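Local coordinates for protein intimin (Escherichia coli, PDB 6TPL) that serves as a bacterial surface adhesin, its passenger built from Ig-like domains that probably hold the adhesive end away from the cell, at residues 10-15 with 22-27; 75-80 with 95-100. All blocks are in the same frame, centred on the assembly; numbering follows the deposited sequence.

Contact 1 of 2, residues 10-15 with 22-27; sequences TADKTS and EAITYT. With MG (magnesium ion), chain E.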
ATOM      1  N   THR A  10      -6.104   5.228  -6.061  1.00 13.33           N
ATOM      2  CA  THR A  10      -6.157   5.235  -4.608  1.00 19.19           C
ATOM      3  C   THR A  10      -7.354   4.419  -4.141  1.00 20.03           C
ATOM      4  O   THR A  10      -8.297   4.172  -4.898  1.00 16.91           O
ATOM      5  CB  THR A  10      -6.268   6.663  -4.044  1.00 21.79           C
ATOM      6  OG1 THR A  10      -7.505   7.259  -4.454  1.00 25.20           O
ATOM      7  CG2 THR A  10      -5.111   7.526  -4.522  1.00 20.53           C
ATOM      8  N   ALA A  11      -7.315   4.021  -2.869  1.00 16.77           N
ATOM      9  CA  ALA A  11      -8.403   3.288  -2.233  1.00 15.66           C
ATOM     10  C   ALA A  11      -8.993   4.111  -1.090  1.00 14.01           C
ATOM     11  O   ALA A  11      -8.338   4.999  -0.534  1.00 13.42           O
ATOM     12  CB  ALA A  11      -7.915   1.927  -1.718  1.00 20.41           C
ATOM     13  N   ASP A  12     -10.250   3.811  -0.747  1.00 15.79           N
ATOM     14  CA  ASP A  12     -10.940   4.523   0.322  1.00 16.98           C
ATOM     15  C   ASP A  12     -10.571   4.010   1.708  1.00 16.59           C
ATOM     16  O   ASP A  12     -10.930   4.646   2.706  1.00 17.60           O
ATOM     17  CB  ASP A  12     -12.456   4.426   0.124  1.00 18.26           C
ATOM     18  CG  ASP A  12     -12.982   3.006   0.232  1.00 17.16           C
ATOM     19  OD1 ASP A  12     -12.197   2.037   0.126  1.00 19.73           O
ATOM     20  OD2 ASP A  12     -14.211   2.853   0.421  1.00 20.03           O
ATOM     21  N   LYS A  13      -9.860   2.887   1.787  1.00 17.28           N
ATOM     22  CA  LYS A  13      -9.450   2.291   3.047  1.00 18.29           C
ATOM     23  C   LYS A  13      -8.073   1.670   2.856  1.00 18.78           C
ATOM     24  O   LYS A  13      -7.725   1.249   1.751  1.00 22.29           O
ATOM     25  CB  LYS A  13     -10.424   1.204   3.509  1.00 24.09           C
ATOM     26  CG  LYS A  13     -11.896   1.574   3.541  1.00 25.29           C
ATOM     27  CD  LYS A  13     -12.717   0.280   3.493  1.00 22.76           C
ATOM     28  CE  LYS A  13     -14.172   0.471   3.887  1.00 22.18           C
ATOM     29  NZ  LYS A  13     -14.930  -0.817   3.837  1.00 25.42           N
ATOM     30  N   THR A  14      -7.301   1.589   3.942  1.00 14.90           N
ATOM     31  CA  THR A  14      -6.050   0.843   3.889  1.00 14.70           C
ATOM     32  C   THR A  14      -6.231  -0.633   4.224  1.00 16.41           C
ATOM     33  O   THR A  14      -5.358  -1.441   3.893  1.00 15.46           O
ATOM     34  CB  THR A  14      -5.014   1.441   4.844  1.00 14.33           C
ATOM     35  OG1 THR A  14      -5.552   1.510   6.170  1.00 14.87           O
ATOM     36  CG2 THR A  14      -4.615   2.832   4.384  1.00 15.93           C
ATOM     37  N   SER A  15      -7.341  -1.008   4.856  1.00 16.23           N
ATOM     38  CA  SER A  15      -7.547  -2.394   5.249  1.00 17.07           C
ATOM     39  C   SER A  15      -9.035  -2.690   5.371  1.00 17.90           C
ATOM     40  O   SER A  15      -9.870  -1.787   5.439  1.00 17.87           O
ATOM     41  CB  SER A  15      -6.842  -2.706   6.575  1.00 17.31           C
ATOM     42  OG  SER A  15      -7.534  -2.117   7.665  1.00 17.64           O
ATOM     43  N   GLU A  22     -16.656  -7.144   3.401  1.00 24.55           N
ATOM     44  CA  GLU A  22     -16.253  -5.743   3.411  1.00 26.96           C
ATOM     45  C   GLU A  22     -15.467  -5.426   2.146  1.00 22.55           C
ATOM     46  O   GLU A  22     -14.595  -6.197   1.735  1.00 22.37           O
ATOM     47  CB  GLU A  22     -15.409  -5.422   4.644  1.00 41.99           C
ATOM     48  CG  GLU A  22     -15.034  -3.949   4.727  1.00 54.52           C
ATOM     49  CD  GLU A  22     -14.329  -3.585   6.019  1.00 58.49           C
ATOM     50  OE1 GLU A  22     -14.136  -2.376   6.268  1.00 50.12           O
ATOM     51  OE2 GLU A  22     -13.972  -4.503   6.783  1.00 72.12           O
ATOM     52  N   ALA A  23     -15.776  -4.289   1.530  1.00 22.07           N
ATOM     53  CA  ALA A  23     -15.179  -3.906   0.261  1.00 21.37           C
ATOM     54  C   ALA A  23     -14.203  -2.755   0.455  1.00 20.10           C
ATOM     55  O   ALA A  23     -14.456  -1.833   1.237  1.00 19.85           O
ATOM     56  CB  ALA A  23     -16.254  -3.504  -0.751  1.00 27.44           C
ATOM     57  N   ILE A  24     -13.076  -2.829  -0.250  1.00 19.39           N
ATOM     58  CA  ILE A  24     -12.181  -1.695  -0.451  1.00 18.25           C
ATOM     59  C   ILE A  24     -12.442  -1.152  -1.851  1.00 18.12           C
ATOM     60  O   ILE A  24     -12.356  -1.895  -2.836  1.00 18.47           O
ATOM     61  CB  ILE A  24     -10.709  -2.100  -0.283  1.00 17.61           C
ATOM     62  CG1 ILE A  24     -10.463  -2.642   1.132  1.00 17.86           C
ATOM     63  CG2 ILE A  24      -9.802  -0.912  -0.542  1.00 16.53           C
ATOM     64  CD1 ILE A  24      -9.027  -3.052   1.391  1.00 20.18           C
ATOM     65  N   THR A  25     -12.762   0.137  -1.950  1.00 17.71           N
ATOM     66  CA  THR A  25     -13.131   0.746  -3.224  1.00 17.71           C
ATOM     67  C   THR A  25     -11.972   1.590  -3.748  1.00 16.65           C
ATOM     68  O   THR A  25     -11.501   2.502  -3.062  1.00 15.95           O
ATOM     69  CB  THR A  25     -14.396   1.592  -3.081  1.00 18.18           C
ATOM     70  OG1 THR A  25     -15.494   0.759  -2.685  1.00 19.29           O
ATOM     71  CG2 THR A  25     -14.733   2.269  -4.408  1.00 18.52           C
ATOM     72  N   TYR A  26     -11.521   1.281  -4.961  1.00 16.60           N
ATOM     73  CA  TYR A  26     -10.435   1.995  -5.618  1.00 15.72           C
ATOM     74  C   TYR A  26     -10.995   2.994  -6.624  1.00 15.76           C
ATOM     75  O   TYR A  26     -12.017   2.743  -7.263  1.00 16.60           O
ATOM     76  CB  TYR A  26      -9.502   1.034  -6.361  1.00 15.71           C
ATOM     77  CG  TYR A  26      -8.700   0.099  -5.484  1.00 15.61           C
ATOM     78  CD1 TYR A  26      -9.279  -1.034  -4.932  1.00 16.40           C
ATOM     79  CD2 TYR A  26      -7.360   0.335  -5.237  1.00 14.81           C
ATOM     80  CE1 TYR A  26      -8.550  -1.895  -4.135  1.00 16.39           C
ATOM     81  CE2 TYR A  26      -6.620  -0.523  -4.444  1.00 14.82           C
ATOM     82  CZ  TYR A  26      -7.219  -1.635  -3.897  1.00 15.60           C
ATOM     83  OH  TYR A  26      -6.489  -2.494  -3.103  1.00 15.69           O
ATOM     84  N   THR A  27     -10.304   4.118  -6.787  1.00 14.95           N
ATOM     85  CA  THR A  27     -10.644   5.101  -7.812  1.00 14.94           C
ATOM     86  C   THR A  27      -9.413   5.360  -8.668  1.00 14.31           C
ATOM     87  O   THR A  27      -8.366   5.764  -8.149  1.00 13.51           O
ATOM     88  CB  THR A  27     -11.149   6.415  -7.201  1.00 14.70           C
ATOM     89  OG1 THR A  27     -12.331   6.174  -6.427  1.00 15.39           O
ATOM     90  CG2 THR A  27     -11.463   7.429  -8.306  1.00 14.76           C
TER
HETATM   91 MG    MG E 803     -13.605  -0.837   7.383  1.00 49.38          MG
HETATM   92  O   HOH W   1     -15.459   0.579   0.172  1.00 20.73           O
HETATM   93  O   HOH W   2     -13.323   0.035   9.603  1.00 53.35           O
HETATM   94  O   HOH W   3     -11.257  -0.612   6.907  1.00 41.33           O
HETATM   95  O   HOH W   4     -13.884   1.706   7.150  1.00 60.86           O
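T10 and T27 form an antiparallel hydrogen-bonded pair, T27 N reaching T10 O at 2.8 Å, and the neighbouring A11 and Y26 form a non-hydrogen-bonded pair. There the A11 methyl sits over one face of the Y26 ring, a CH-pi contact with CB 4.0 Å from the centroid, and also touches I24 CG2. At D12 the pairing passes from main chain to side chain. D12 N still bonds T25 O, but T25 N gives its hydrogen to D12 OD1 at 2.9 Å, met from above the carboxylate plane. A chi1 of 64° tucks that carboxylate between the backbone N and carbonyl carbon, which brings it back alongside T25. The two segments lie on the neighbouring antiparallel strands 5-11 and 24-32 of a bacterial Ig-like beta sandwich; beyond strand 5-11 the chain leaves this partner and 15-17 joins the opposite sheet. The extended K13 chain spans the widening gap; its NZ bonds A23 O at 2.8 Å and forms a salt bridge with E22, its hydrogen bond using the anti lone pair of OE1. That same oxygen binds a magnesium ion at 2.0 Å, while E22 OE2 takes the N-H of K17. One water joins D12 OD2, A23 O and T25 OG1.

Contact 2 of 2, residues 75-80 with 95-100; sequences PGQVVV and AVIFVD
G76 pairs with F98 and V78 with V96 through two pairs of backbone hydrogen bonds, joining the antiparallel strands 76-83 and 91-99, a beta hairpin within one sheet of the Ig-like sandwich. The tight side is the one that V78, V96 and F98 turn toward the opposite sheet. V78 CG2, anti to its own carbonyl carbon, meets the F98 ring at the edge, 3.9 Å from CE2, while L70 touches all three side chains. G76 adds no side chain to this face; its backbone angles would jam a CB against the preceding carbonyl oxygen. On the other face, Q77 and I97 form the non-hydrogen-bonded pair, and packing is sparser and partly open to solvent. Q77 CG lies 3.7 Å from I97 CG1, and the extended chain carries the amide past the A95 methyl, 3.6 Å from NE2. The amide's main partner is K190 O of the second Ig-like domain. An alanine here would probably leave K190 O without this donor and uncover the flanks of I97 and A95. V79 CG2 closes on the same A95 methyl at 3.8 Å. A water accepts from Q77 NE2 at 3.1 Å and gives a weak hydrogen bond to A95 O.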
ATOM      1  N   PRO A  75      -6.625 -13.451   5.238  1.00 25.44           N
ATOM      2  CA  PRO A  75      -5.749 -12.403   5.778  1.00 25.07           C
ATOM      3  C   PRO A  75      -4.482 -12.293   4.945  1.00 24.60           C
ATOM      4  O   PRO A  75      -3.834 -13.297   4.633  1.00 24.88           O
ATOM      5  CB  PRO A  75      -5.456 -12.877   7.210  1.00 25.76           C
ATOM      6  CG  PRO A  75      -6.560 -13.858   7.535  1.00 26.42           C
ATOM      7  CD  PRO A  75      -6.888 -14.515   6.224  1.00 26.28           C
ATOM      8  N   GLY A  76      -4.129 -11.070   4.573  1.00 13.99           N
ATOM      9  CA  GLY A  76      -2.937 -10.862   3.786  1.00 13.82           C
ATOM     10  C   GLY A  76      -2.925  -9.495   3.129  1.00 14.96           C
ATOM     11  O   GLY A  76      -3.804  -8.659   3.351  1.00 15.85           O
ATOM     12  N   GLN A  77      -1.892  -9.300   2.316  1.00 12.98           N
ATOM     13  CA  GLN A  77      -1.657  -8.059   1.590  1.00 14.62           C
ATOM     14  C   GLN A  77      -2.054  -8.252   0.134  1.00 12.90           C
ATOM     15  O   GLN A  77      -1.855  -9.331  -0.435  1.00 14.57           O
ATOM     16  CB  GLN A  77      -0.183  -7.647   1.675  1.00 14.69           C
ATOM     17  CG  GLN A  77       0.037  -6.197   2.042  1.00 17.57           C
ATOM     18  CD  GLN A  77       1.505  -5.866   2.215  1.00 16.03           C
ATOM     19  OE1 GLN A  77       2.370  -6.697   1.943  1.00 14.04           O
ATOM     20  NE2 GLN A  77       1.793  -4.652   2.667  1.00 14.14           N
ATOM     21  N   VAL A  78      -2.610  -7.206  -0.471  1.00 12.63           N
ATOM     22  CA  VAL A  78      -3.024  -7.262  -1.867  1.00 16.08           C
ATOM     23  C   VAL A  78      -2.603  -5.979  -2.567  1.00 12.60           C
ATOM     24  O   VAL A  78      -2.782  -4.876  -2.034  1.00 12.32           O
ATOM     25  CB  VAL A  78      -4.547  -7.472  -2.009  1.00 13.46           C
ATOM     26  CG1 VAL A  78      -4.941  -7.537  -3.488  1.00 20.10           C
ATOM     27  CG2 VAL A  78      -4.993  -8.731  -1.276  1.00 13.88           C
ATOM     28  N   VAL A  79      -2.057  -6.126  -3.771  1.00 13.84           N
ATOM     29  CA  VAL A  79      -1.713  -5.001  -4.632  1.00 12.53           C
ATOM     30  C   VAL A  79      -2.586  -5.077  -5.877  1.00 13.01           C
ATOM     31  O   VAL A  79      -2.572  -6.087  -6.591  1.00 13.40           O
ATOM     32  CB  VAL A  79      -0.225  -5.011  -5.013  1.00 12.30           C
ATOM     33  CG1 VAL A  79       0.048  -3.957  -6.081  1.00 13.18           C
ATOM     34  CG2 VAL A  79       0.650  -4.783  -3.786  1.00 11.84           C
ATOM     35  N   VAL A  80      -3.338  -4.011  -6.139  1.00 13.03           N
ATOM     36  CA  VAL A  80      -4.177  -3.887  -7.326  1.00 13.50           C
ATOM     37  C   VAL A  80      -3.574  -2.810  -8.214  1.00 13.37           C
ATOM     38  O   VAL A  80      -3.023  -1.824  -7.713  1.00 13.45           O
ATOM     39  CB  VAL A  80      -5.633  -3.541  -6.954  1.00 13.99           C
ATOM     40  CG1 VAL A  80      -6.460  -3.313  -8.207  1.00 14.82           C
ATOM     41  CG2 VAL A  80      -6.227  -4.636  -6.090  1.00 14.16           C
ATOM     42  N   ALA A  95      -0.267  -1.155  -1.446  1.00 13.19           N
ATOM     43  CA  ALA A  95      -0.856  -2.386  -0.937  1.00 12.40           C
ATOM     44  C   ALA A  95      -1.942  -2.072   0.088  1.00 11.35           C
ATOM     45  O   ALA A  95      -1.893  -1.055   0.785  1.00 11.14           O
ATOM     46  CB  ALA A  95       0.212  -3.276  -0.305  1.00 11.51           C
ATOM     47  N   VAL A  96      -2.945  -2.951   0.162  1.00 11.72           N
ATOM     48  CA  VAL A  96      -3.935  -2.931   1.232  1.00 11.90           C
ATOM     49  C   VAL A  96      -3.853  -4.274   1.947  1.00 12.08           C
ATOM     50  O   VAL A  96      -3.245  -5.223   1.455  1.00 12.14           O
ATOM     51  CB  VAL A  96      -5.364  -2.663   0.723  1.00 12.32           C
ATOM     52  CG1 VAL A  96      -5.418  -1.341  -0.029  1.00 12.19           C
ATOM     53  CG2 VAL A  96      -5.859  -3.818  -0.141  1.00 12.77           C
ATOM     54  N   ILE A  97      -4.479  -4.351   3.117  1.00 12.37           N
ATOM     55  CA  ILE A  97      -4.418  -5.546   3.949  1.00 15.64           C
ATOM     56  C   ILE A  97      -5.830  -5.964   4.340  1.00 13.44           C
ATOM     57  O   ILE A  97      -6.658  -5.127   4.713  1.00 13.25           O
ATOM     58  CB  ILE A  97      -3.576  -5.319   5.221  1.00 12.36           C
ATOM     59  CG1 ILE A  97      -2.108  -5.079   4.869  1.00 12.64           C
ATOM     60  CG2 ILE A  97      -3.716  -6.504   6.164  1.00 14.52           C
ATOM     61  CD1 ILE A  97      -1.271  -4.603   6.040  1.00 11.93           C
ATOM     62  N   PHE A  98      -6.090  -7.268   4.283  1.00 13.60           N
ATOM     63  CA  PHE A  98      -7.286  -7.874   4.852  1.00 14.24           C
ATOM     64  C   PHE A  98      -6.894  -8.608   6.126  1.00 14.33           C
ATOM     65  O   PHE A  98      -5.903  -9.344   6.145  1.00 14.19           O
ATOM     66  CB  PHE A  98      -7.941  -8.818   3.849  1.00 20.55           C
ATOM     67  CG  PHE A  98      -8.484  -8.112   2.646  1.00 21.51           C
ATOM     68  CD1 PHE A  98      -9.782  -7.635   2.640  1.00 22.04           C
ATOM     69  CD2 PHE A  98      -7.693  -7.909   1.531  1.00 21.98           C
ATOM     70  CE1 PHE A  98     -10.291  -6.979   1.537  1.00 22.56           C
ATOM     71  CE2 PHE A  98      -8.195  -7.256   0.422  1.00 21.81           C
ATOM     72  CZ  PHE A  98      -9.493  -6.789   0.428  1.00 21.10           C
ATOM     73  N   VAL A  99      -7.646  -8.379   7.193  1.00 16.90           N
ATOM     74  CA  VAL A  99      -7.249  -8.843   8.513  1.00 18.29           C
ATOM     75  C   VAL A  99      -8.325  -9.750   9.087  1.00 18.78           C
ATOM     76  O   VAL A  99      -9.507  -9.660   8.735  1.00 20.51           O
ATOM     77  CB  VAL A  99      -6.979  -7.671   9.483  1.00 18.66           C
ATOM     78  CG1 VAL A  99      -5.766  -6.869   9.049  1.00 20.56           C
ATOM     79  CG2 VAL A  99      -8.220  -6.783   9.589  1.00 19.64           C
ATOM     80  N   ASP A 100      -7.890 -10.637   9.978  1.00 15.58           N
ATOM     81  CA  ASP A 100      -8.773 -11.331  10.907  1.00 17.37           C
ATOM     82  C   ASP A 100      -9.092 -10.367  12.043  1.00 16.31           C
ATOM     83  O   ASP A 100      -8.216 -10.035  12.847  1.00 15.90           O
ATOM     84  CB  ASP A 100      -8.108 -12.603  11.426  1.00 19.39           C
ATOM     85  CG  ASP A 100      -8.993 -13.376  12.389  1.00 19.67           C
ATOM     86  OD1 ASP A 100      -9.918 -12.775  12.975  1.00 19.50           O
ATOM     87  OD2 ASP A 100      -8.762 -14.587  12.565  1.00 20.15           O
TER
HETATM   88  O   HOH W   5      -0.451  -2.657   3.239  1.00 14.91           O

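Overall arrangement
Both contacts lie in the same Ig-like domain, but in different sheets. Contact 1 is a surface contact where one pair of strands parts, and charged groups, a water and a magnesium ion take over from regular pairing. Contact 2 is partly buried; its ladder stays regular, and its inward face is almost wholly apolar. The two meet across the sandwich, where I24 and Y26 of contact 1 pack on V96, and I24 also on F98, of contact 2. They join through the backbone as well: T14 O lies 3.1 Å from I97 N, a probable hydrogen bond, as residues 10-15 cross to the edge of the other sheet. Toward the second Ig-like domain, T14 OG1 of contact 1 bonds E108 OE2, as Q77 does K190 from contact 2.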